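Local structure of amphoterin-induced protein 1 (Mus musculus, 2XOT) at residues S11-C16 against S36-T41; N74-I79 against S96-H101; L117-N122 against Q139-S144. The protein promotes the growth and fasciculation of neurites from cultured hippocampal neurons and may mediate homophilic as well as heterophilic cell-cell interaction. All blocks are in the same frame, centred on the assembly; numbering follows the deposited sequence.

In the fold
The contacts follow one another along the leucine-rich repeat part. Contact 1 lies in the N-terminal cap, where S36-T41 leads into strand 43-45. Contact 2 joins LRR 2 to LRR 3 in the turns after strands 68-70 and 92-94, the first running into short strand 78-79. Contact 3 joins LRR 4 to LRR 5 through 116-118 and 140-142, adjacent parallel strands of the long mixed sheet that includes 43-45. Centres of contacts 1 and 2 are about 23 Å apart, those of 1 and 3 about 27 Å, without touching. Contacts 2 and 3, centres about 12 Å apart, meet: Asn122 OD1 probably accepts a hydrogen bond from Leu100 N. Cap and repeats form one stack, whose repeat region mediates homodimerization.

Contact 1 (S11-C16 against S36-T41); sequences SCPANC and SLPSYT
Ser11 OG and Tyr40 OH lie 2.6 Å apart, a short hydrogen bond in which either hydroxyl may be the donor. The serine oxygen lies at the edge of the tyrosine ring, near its plane. Tyr40 CG sits between the backbone N and the carbonyl carbon (chi1 60°), and one face of the ring has Pro38 CB 3.4 Å above its plane, offset toward the rim. Apolar packing adds to this, and Ser11 O lies 3.5 Å from Pro38 CG. Pro13 and Pro38 meet tip to tip, Pro13 CG being 4.0 Å from Pro38 CD, while Leu37 CD2 approaches the same Pro13 CG at 4.1 Å. Pro38 O takes both Thr41 OG1, at 2.6 Å, and Thr41 N from the same face of its plane, fixing the type I turn that carries Tyr40. An alanine at Tyr40, lacking the ring and hydroxyl, would probably leave Ser11 OG without this partner, and Pro38 CB and Phe225 of the second subunit without the ring they meet. Disulfides Cys12-Cys18 and Cys16-Cys25 tie the first segment into the LRRNT cap, and Leu23 of strand 22-24 packs against Pro13, Leu37, Pro38 and Thr41, at the beginning of the long sheet.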
loop_
_atom_site.group_PDB
_atom_site.type_symbol
_atom_site.label_atom_id
_atom_site.label_comp_id
_atom_site.label_asym_id
_atom_site.label_seq_id
_atom_site.Cartn_x
_atom_site.Cartn_y
_atom_site.Cartn_z
ATOM N N SER B 11 17.252 -6.338 -21.600
ATOM C CA SER B 11 16.417 -5.180 -21.078
ATOM C C SER B 11 16.712 -4.239 -19.904
ATOM O O SER B 11 16.027 -3.229 -19.759
ATOM C CB SER B 11 14.928 -5.593 -20.972
ATOM O OG SER B 11 14.569 -6.151 -19.715
ATOM N N CYS B 12 17.761 -4.485 -19.147
ATOM C CA CYS B 12 18.060 -3.738 -17.953
ATOM C C CYS B 12 18.904 -2.549 -18.357
ATOM O O CYS B 12 19.991 -2.740 -18.871
ATOM C CB CYS B 12 18.853 -4.595 -16.975
ATOM S SG CYS B 12 18.975 -3.889 -15.353
ATOM N N PRO B 13 18.427 -1.320 -18.090
ATOM C CA PRO B 13 19.234 -0.149 -18.443
ATOM C C PRO B 13 20.562 -0.176 -17.738
ATOM O O PRO B 13 20.743 -0.961 -16.821
ATOM C CB PRO B 13 18.387 1.020 -17.946
ATOM C CG PRO B 13 17.002 0.482 -17.905
ATOM C CD PRO B 13 17.149 -0.930 -17.473
ATOM N N ALA B 14 21.449 0.733 -18.128
ATOM C CA ALA B 14 22.882 0.659 -17.819
ATOM C C ALA B 14 23.286 0.621 -16.340
ATOM O O ALA B 14 24.052 -0.249 -15.914
ATOM C CB ALA B 14 23.609 1.831 -18.504
ATOM N N ASN B 15 22.829 1.580 -15.566
ATOM C CA ASN B 15 23.255 1.687 -14.172
ATOM C C ASN B 15 22.190 1.187 -13.166
ATOM O O ASN B 15 22.097 1.678 -12.033
ATOM C CB ASN B 15 23.638 3.139 -13.894
ATOM C CG ASN B 15 24.897 3.534 -14.607
ATOM O OD1 ASN B 15 25.988 3.237 -14.145
ATOM N ND2 ASN B 15 24.754 4.167 -15.748
ATOM N N CYS B 16 21.432 0.176 -13.589
ATOM C CA CYS B 16 20.321 -0.347 -12.806
ATOM C C CYS B 16 20.510 -1.797 -12.433
ATOM O O CYS B 16 21.196 -2.564 -13.104
ATOM C CB CYS B 16 19.031 -0.236 -13.608
ATOM S SG CYS B 16 18.597 1.434 -13.980
ATOM N N SER B 36 15.892 3.914 -22.190
ATOM C CA SER B 36 15.172 2.685 -22.530
ATOM C C SER B 36 14.683 1.959 -21.281
ATOM O O SER B 36 15.044 0.803 -21.014
ATOM C CB SER B 36 16.026 1.759 -23.431
ATOM O OG SER B 36 16.053 2.243 -24.774
ATOM N N LEU B 37 13.847 2.659 -20.523
ATOM C CA LEU B 37 13.216 2.090 -19.330
ATOM C C LEU B 37 12.143 1.087 -19.746
ATOM O O LEU B 37 11.257 1.421 -20.524
ATOM C CB LEU B 37 12.611 3.193 -18.476
ATOM C CG LEU B 37 13.597 4.183 -17.847
ATOM C CD1 LEU B 37 12.830 5.379 -17.257
ATOM C CD2 LEU B 37 14.508 3.495 -16.798
ATOM N N PRO B 38 12.219 -0.159 -19.237
ATOM C CA PRO B 38 11.286 -1.183 -19.703
ATOM C C PRO B 38 9.840 -0.928 -19.292
ATOM O O PRO B 38 9.571 -0.408 -18.210
ATOM C CB PRO B 38 11.818 -2.481 -19.087
ATOM C CG PRO B 38 13.050 -2.136 -18.361
ATOM C CD PRO B 38 13.191 -0.674 -18.260
ATOM N N SER B 39 8.907 -1.290 -20.158
ATOM C CA SER B 39 7.499 -0.998 -19.897
ATOM C C SER B 39 6.902 -1.818 -18.757
ATOM O O SER B 39 5.877 -1.434 -18.198
ATOM C CB SER B 39 6.680 -1.226 -21.160
ATOM O OG SER B 39 7.098 -2.418 -21.762
ATOM N N TYR B 40 7.534 -2.940 -18.419
ATOM C CA TYR B 40 7.107 -3.768 -17.272
ATOM C C TYR B 40 7.392 -3.155 -15.887
ATOM O O TYR B 40 6.935 -3.695 -14.875
ATOM C CB TYR B 40 7.688 -5.196 -17.383
ATOM C CG TYR B 40 9.210 -5.309 -17.405
ATOM C CD1 TYR B 40 9.969 -4.910 -16.329
ATOM C CD2 TYR B 40 9.872 -5.847 -18.496
ATOM C CE1 TYR B 40 11.334 -4.993 -16.337
ATOM C CE2 TYR B 40 11.252 -5.949 -18.513
ATOM C CZ TYR B 40 11.979 -5.524 -17.435
ATOM O OH TYR B 40 13.363 -5.633 -17.415
ATOM N N THR B 41 8.124 -2.039 -15.830
ATOM C CA THR B 41 8.568 -1.461 -14.546
ATOM C C THR B 41 7.401 -1.044 -13.637
ATOM O O THR B 41 6.490 -0.276 -14.056
ATOM C CB THR B 41 9.521 -0.268 -14.768
ATOM O OG1 THR B 41 10.498 -0.621 -15.753
ATOM C CG2 THR B 41 10.267 0.108 -13.502
#

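Contact 2 (N74-I79 against S96-H101). With NAG (2-acetamido-2-deoxy-beta-D-glucopyranose), chain D.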
loop_
_atom_site.group_PDB
_atom_site.type_symbol
_atom_site.label_atom_id
_atom_site.label_comp_id
_atom_site.label_asym_id
_atom_site.label_seq_id
_atom_site.Cartn_x
_atom_site.Cartn_y
_atom_site.Cartn_z
ATOM N N ASN B 74 18.122 14.043 -4.974
ATOM C CA ASN B 74 18.719 14.465 -6.231
ATOM C C ASN B 74 18.893 15.981 -6.128
ATOM O O ASN B 74 18.816 16.518 -5.015
ATOM C CB ASN B 74 17.809 14.035 -7.385
ATOM C CG ASN B 74 18.073 12.623 -7.816
ATOM O OD1 ASN B 74 19.029 12.373 -8.525
ATOM N ND2 ASN B 74 17.232 11.689 -7.395
ATOM N N HIS B 75 19.145 16.659 -7.252
ATOM C CA HIS B 75 19.250 18.117 -7.252
ATOM C C HIS B 75 18.165 18.730 -8.112
ATOM O O HIS B 75 18.410 19.726 -8.783
ATOM C CB HIS B 75 20.599 18.588 -7.802
ATOM C CG HIS B 75 21.772 17.838 -7.279
ATOM N ND1 HIS B 75 22.859 17.530 -8.069
ATOM C CD2 HIS B 75 22.043 17.340 -6.051
ATOM C CE1 HIS B 75 23.742 16.859 -7.353
ATOM N NE2 HIS B 75 23.277 16.743 -6.121
ATOM N N LEU B 76 16.970 18.144 -8.096
ATOM C CA LEU B 76 15.906 18.546 -8.998
ATOM C C LEU B 76 15.486 19.981 -8.708
ATOM O O LEU B 76 15.068 20.284 -7.608
ATOM C CB LEU B 76 14.697 17.592 -8.887
ATOM C CG LEU B 76 14.807 16.182 -9.481
ATOM C CD1 LEU B 76 13.559 15.335 -9.211
ATOM C CD2 LEU B 76 15.053 16.227 -10.982
ATOM N N ASN B 77 15.637 20.867 -9.693
ATOM C CA ASN B 77 15.079 22.222 -9.595
ATOM C C ASN B 77 14.046 22.543 -10.681
ATOM O O ASN B 77 13.549 23.660 -10.757
ATOM C CB ASN B 77 16.195 23.246 -9.581
ATOM C CG ASN B 77 17.065 23.163 -10.789
ATOM O OD1 ASN B 77 16.604 22.855 -11.877
ATOM N ND2 ASN B 77 18.338 23.424 -10.605
ATOM N N PHE B 78 13.698 21.560 -11.506
ATOM C CA PHE B 78 12.764 21.790 -12.592
ATOM C C PHE B 78 11.994 20.524 -12.943
ATOM O O PHE B 78 12.589 19.472 -13.066
ATOM C CB PHE B 78 13.503 22.305 -13.830
ATOM C CG PHE B 78 12.680 22.222 -15.072
ATOM C CD1 PHE B 78 11.778 23.230 -15.382
ATOM C CD2 PHE B 78 12.747 21.110 -15.893
ATOM C CE1 PHE B 78 10.978 23.148 -16.507
ATOM C CE2 PHE B 78 11.943 21.019 -17.021
ATOM C CZ PHE B 78 11.064 22.048 -17.327
ATOM N N ILE B 79 10.669 20.632 -13.092
ATOM C CA ILE B 79 9.823 19.511 -13.516
ATOM C C ILE B 79 8.949 19.997 -14.634
ATOM O O ILE B 79 8.261 21.008 -14.486
ATOM C CB ILE B 79 8.894 19.010 -12.371
ATOM C CG1 ILE B 79 9.718 18.539 -11.171
ATOM C CG2 ILE B 79 7.993 17.868 -12.851
ATOM C CD1 ILE B 79 8.947 18.504 -9.905
ATOM N N SER B 96 11.185 14.288 -2.284
ATOM C CA SER B 96 11.771 14.855 -1.086
ATOM C C SER B 96 13.272 15.009 -1.261
ATOM O O SER B 96 13.871 14.304 -2.048
ATOM C CB SER B 96 11.495 13.962 0.135
ATOM O OG SER B 96 12.117 12.681 0.008
ATOM N N SER B 97 13.858 15.927 -0.503
ATOM C CA SER B 97 15.316 16.161 -0.479
ATOM C C SER B 97 15.850 16.475 -1.879
ATOM O O SER B 97 16.739 15.803 -2.398
ATOM C CB SER B 97 16.061 15.009 0.176
ATOM O OG SER B 97 15.669 14.862 1.534
ATOM N N ASN B 98 15.252 17.499 -2.470
ATOM C CA ASN B 98 15.619 18.003 -3.816
ATOM C C ASN B 98 15.758 19.532 -3.745
ATOM O O ASN B 98 15.812 20.090 -2.656
ATOM C CB ASN B 98 14.567 17.571 -4.846
ATOM C CG ASN B 98 14.876 16.221 -5.462
ATOM O OD1 ASN B 98 14.140 15.242 -5.275
ATOM N ND2 ASN B 98 15.965 16.160 -6.209
ATOM N N HIS B 99 15.834 20.214 -4.883
ATOM C CA HIS B 99 15.986 21.671 -4.881
ATOM C C HIS B 99 14.760 22.345 -5.480
ATOM O O HIS B 99 14.890 23.347 -6.191
ATOM C CB HIS B 99 17.239 22.086 -5.671
ATOM C CG HIS B 99 18.526 21.568 -5.101
ATOM N ND1 HIS B 99 19.690 21.492 -5.839
ATOM C CD2 HIS B 99 18.826 21.073 -3.877
ATOM C CE1 HIS B 99 20.656 20.992 -5.089
ATOM N NE2 HIS B 99 20.161 20.738 -3.891
ATOM N N LEU B 100 13.570 21.806 -5.217
ATOM C CA LEU B 100 12.359 22.352 -5.846
ATOM C C LEU B 100 11.961 23.641 -5.151
ATOM O O LEU B 100 11.920 23.715 -3.923
ATOM C CB LEU B 100 11.196 21.360 -5.837
ATOM C CG LEU B 100 11.368 20.087 -6.648
ATOM C CD1 LEU B 100 10.314 19.066 -6.227
ATOM C CD2 LEU B 100 11.282 20.369 -8.137
ATOM N N HIS B 101 11.663 24.655 -5.956
ATOM C CA HIS B 101 11.455 26.017 -5.456
ATOM C C HIS B 101 10.041 26.510 -5.672
ATOM O O HIS B 101 9.521 27.298 -4.884
ATOM C CB HIS B 101 12.461 26.973 -6.106
ATOM C CG HIS B 101 12.347 28.378 -5.618
ATOM N ND1 HIS B 101 12.447 28.710 -4.282
ATOM C CD2 HIS B 101 12.147 29.538 -6.284
ATOM C CE1 HIS B 101 12.309 30.016 -4.148
ATOM N NE2 HIS B 101 12.130 30.543 -5.348
HETATM C C1 NAG D . 27.440 14.436 -8.105
HETATM C C2 NAG D . 28.641 14.824 -8.943
HETATM C C3 NAG D . 29.718 15.342 -7.994
HETATM C C4 NAG D . 29.160 16.396 -7.034
HETATM C C5 NAG D . 27.792 16.042 -6.452
HETATM C C6 NAG D . 27.151 17.266 -5.812
HETATM C C7 NAG D . 29.078 13.588 -11.030
HETATM C C8 NAG D . 29.539 12.303 -11.644
HETATM N N2 NAG D . 29.058 13.649 -9.698
HETATM O O3 NAG D . 30.767 15.905 -8.747
HETATM O O4 NAG D . 30.021 16.527 -5.928
HETATM O O5 NAG D . 26.927 15.574 -7.452
HETATM O O6 NAG D . 27.569 17.376 -4.472
HETATM O O7 NAG D . 28.751 14.516 -11.755
#
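Leu76 O accepts a hydrogen bond from His99 N at 2.8 Å, with an N-H...O angle of 132° and the donor tilted from the carbonyl plane. The other backbone bond, Asn74 N to Ser97 O, is weak at 3.4 Å. Asn74 ND2 donates to Leu46 O and Leu71 O, while its OD1 accepts from Leu51 N; Asn74, Asn98 and Asn122 hold equivalent places in successive repeats, the asparagine ladder characteristic of leucine-rich repeats. His75 and His99 lie side by side, pointing the same way; their planes differ by 12°, but at 5.5 Å between centroids the rings barely overlap. His75 CA covers a face of the His99 ring, 4.0 Å from its centroid and 23° off the normal, a CH-pi contact. At the edge of the His75 ring, CE1 stands 3.4 Å from O5 of the N-acetylglucosamine. Apolar packing is tight where Ile79 CD1 meets Leu100 CD2 at 3.5 Å, the side chains crossing at about a right angle. Leu76 and Asn98 lie alongside, Asn98 CG 3.7 Å from Leu76 CB, with the amide also against Asn74. Buried aliphatic groups thus pack between LRR 2 and LRR 3, whereas partly exposed histidines form a row, continued by His123, and His75 borders the glycan.

Contact 3 (L117-N122 against Q139-S144); sequences LLLYNN and QKLYLS
Leu117 and Leu141 lie side by side and point the same way, on one face of the sheet, where their two strands pair in parallel. Both hold CG anti to the backbone N (chi1 178° and 177°), which sends the two CG atoms the same way. Leu117 CD2 is 3.8 Å from Leu141 CD1. Leu119 crosses Leu141 obliquely, its CD1 reaching the same Leu141 CD1 at 4.0 Å, and runs beside Leu143, whose CD2 is 3.9 Å from Leu119 CB. Four leucines from two repeats therefore mesh as a layer of the hydrophobic interior, as is characteristic of leucine-rich repeats.

On the face bearing Leu118 and Tyr142, these two also point the same way, with Leu118 CD1 3.9 Å from Tyr142 CD2 and oblique to the ring. Tyr120 follows alongside Tyr142, its CD2 4.1 Å from Tyr142 CB. Next to it, Ser144 OG lies 3.2 Å from Tyr120 CB; this hydroxyl is buried and has no partner in the model.

Backbone bonds set this register. Lys140 O receives Leu117 N, and Leu117 O accepts Tyr142 N at 3.0 Å with an N-H...O angle of 173°; Tyr142 O then takes Leu119 N. Beyond the strands the ladder resumes where Asn121 N donates to Ser144 O at 2.9 Å. Asn122 ND2 folds back above the carbonyl plane of Leu119 O and also reaches Leu95 O.

The sheet continues on both sides: Leu118 bonds through its backbone to Leu93 and Leu95, at strand 92-94, while Leu141 and Tyr142 pack on strand 167-169. The face of Leu118 and Tyr142 meets the second subunit: Tyr142 OH hydrogen-bonds to Asn21 OD1 of the second subunit and Leu118 packs on Ile22 of that subunit, placing the contact within the dimer interface.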
loop_
_atom_site.group_PDB
_atom_site.type_symbol
_atom_site.label_atom_id
_atom_site.label_comp_id
_atom_site.label_asym_id
_atom_site.label_seq_id
_atom_site.Cartn_x
_atom_site.Cartn_y
_atom_site.Cartn_z
ATOM N N LEU B 117 2.252 11.921 -1.987
ATOM C CA LEU B 117 3.216 12.839 -2.606
ATOM C C LEU B 117 4.150 13.400 -1.550
ATOM O O LEU B 117 3.714 14.075 -0.610
ATOM C CB LEU B 117 2.478 13.983 -3.292
ATOM C CG LEU B 117 3.304 15.077 -3.966
ATOM C CD1 LEU B 117 4.395 14.453 -4.865
ATOM C CD2 LEU B 117 2.398 15.992 -4.750
ATOM N N LEU B 118 5.437 13.110 -1.700
ATOM C CA LEU B 118 6.471 13.543 -0.760
ATOM C C LEU B 118 7.248 14.692 -1.364
ATOM O O LEU B 118 7.820 14.547 -2.442
ATOM C CB LEU B 118 7.422 12.380 -0.481
ATOM C CG LEU B 118 7.065 11.298 0.532
ATOM C CD1 LEU B 118 5.671 10.797 0.409
ATOM C CD2 LEU B 118 8.080 10.133 0.467
ATOM N N LEU B 119 7.239 15.845 -0.697
ATOM C CA LEU B 119 7.911 17.058 -1.180
ATOM C C LEU B 119 8.678 17.712 -0.046
ATOM O O LEU B 119 9.008 18.894 -0.097
ATOM C CB LEU B 119 6.885 18.060 -1.759
ATOM C CG LEU B 119 6.274 17.724 -3.123
ATOM C CD1 LEU B 119 5.005 18.507 -3.350
ATOM C CD2 LEU B 119 7.262 17.998 -4.252
ATOM N N TYR B 120 8.926 16.950 1.006
ATOM C CA TYR B 120 9.584 17.519 2.185
ATOM C C TYR B 120 11.073 17.753 1.896
ATOM O O TYR B 120 11.656 17.138 1.008
ATOM C CB TYR B 120 9.365 16.640 3.436
ATOM C CG TYR B 120 9.991 15.266 3.395
ATOM C CD1 TYR B 120 11.289 15.055 3.865
ATOM C CD2 TYR B 120 9.273 14.159 2.931
ATOM C CE1 TYR B 120 11.855 13.806 3.841
ATOM C CE2 TYR B 120 9.829 12.909 2.904
ATOM C CZ TYR B 120 11.137 12.731 3.365
ATOM O OH TYR B 120 11.731 11.497 3.335
ATOM N N ASN B 121 11.660 18.664 2.637
ATOM C CA ASN B 121 13.055 19.018 2.484
ATOM C C ASN B 121 13.404 19.474 1.071
ATOM O O ASN B 121 14.281 18.899 0.417
ATOM C CB ASN B 121 13.970 17.883 2.931
ATOM C CG ASN B 121 15.415 18.344 3.089
ATOM O OD1 ASN B 121 16.351 17.555 2.982
ATOM N ND2 ASN B 121 15.595 19.631 3.321
ATOM N N ASN B 122 12.697 20.509 0.622
ATOM C CA ASN B 122 12.968 21.205 -0.641
ATOM C C ASN B 122 13.142 22.724 -0.383
ATOM O O ASN B 122 13.417 23.126 0.735
ATOM C CB ASN B 122 11.839 20.919 -1.622
ATOM C CG ASN B 122 12.085 19.679 -2.436
ATOM O OD1 ASN B 122 12.905 19.699 -3.355
ATOM N ND2 ASN B 122 11.363 18.582 -2.125
ATOM N N GLN B 139 -4.114 11.192 -0.883
ATOM C CA GLN B 139 -4.414 10.977 0.537
ATOM C C GLN B 139 -3.403 11.636 1.508
ATOM O O GLN B 139 -3.781 12.099 2.590
ATOM C CB GLN B 139 -4.529 9.482 0.810
ATOM C CG GLN B 139 -5.682 8.827 0.067
ATOM C CD GLN B 139 -5.805 7.331 0.331
ATOM O OE1 GLN B 139 -5.041 6.769 1.099
ATOM N NE2 GLN B 139 -6.799 6.683 -0.302
ATOM N N LYS B 140 -2.137 11.697 1.118
ATOM C CA LYS B 140 -1.067 12.194 1.999
ATOM C C LYS B 140 -0.134 13.148 1.241
ATOM O O LYS B 140 0.432 12.770 0.226
ATOM C CB LYS B 140 -0.222 11.031 2.540
ATOM C CG LYS B 140 -0.992 9.963 3.331
ATOM C CD LYS B 140 -0.140 8.736 3.563
ATOM C CE LYS B 140 -0.926 7.613 4.209
ATOM N NZ LYS B 140 0.008 6.482 4.599
ATOM N N LEU B 141 0.035 14.360 1.744
ATOM C CA LEU B 141 0.954 15.333 1.157
ATOM C C LEU B 141 1.947 15.851 2.200
ATOM O O LEU B 141 1.569 16.571 3.139
ATOM C CB LEU B 141 0.165 16.494 0.562
ATOM C CG LEU B 141 0.889 17.689 -0.055
ATOM C CD1 LEU B 141 1.836 17.260 -1.217
ATOM C CD2 LEU B 141 -0.176 18.737 -0.510
ATOM N N TYR B 142 3.224 15.520 1.998
ATOM C CA TYR B 142 4.287 15.858 2.954
ATOM C C TYR B 142 5.098 17.039 2.413
ATOM O O TYR B 142 5.742 16.927 1.387
ATOM C CB TYR B 142 5.212 14.673 3.167
ATOM C CG TYR B 142 4.635 13.479 3.939
ATOM C CD1 TYR B 142 4.953 13.276 5.278
ATOM C CD2 TYR B 142 3.830 12.538 3.322
ATOM C CE1 TYR B 142 4.467 12.184 5.979
ATOM C CE2 TYR B 142 3.335 11.422 4.022
ATOM C CZ TYR B 142 3.637 11.276 5.350
ATOM O OH TYR B 142 3.179 10.192 6.063
ATOM N N LEU B 143 5.050 18.152 3.133
ATOM C CA LEU B 143 5.642 19.420 2.741
ATOM C C LEU B 143 6.516 19.997 3.850
ATOM O O LEU B 143 6.852 21.190 3.837
ATOM C CB LEU B 143 4.518 20.403 2.380
ATOM C CG LEU B 143 3.977 20.282 0.947
ATOM C CD1 LEU B 143 2.570 20.909 0.821
ATOM C CD2 LEU B 143 4.979 20.936 -0.049
ATOM N N SER B 144 6.907 19.160 4.800
ATOM C CA SER B 144 7.743 19.617 5.916
ATOM C C SER B 144 9.132 20.004 5.421
ATOM O O SER B 144 9.530 19.621 4.333
ATOM C CB SER B 144 7.859 18.534 6.982
ATOM O OG SER B 144 8.599 17.446 6.471
#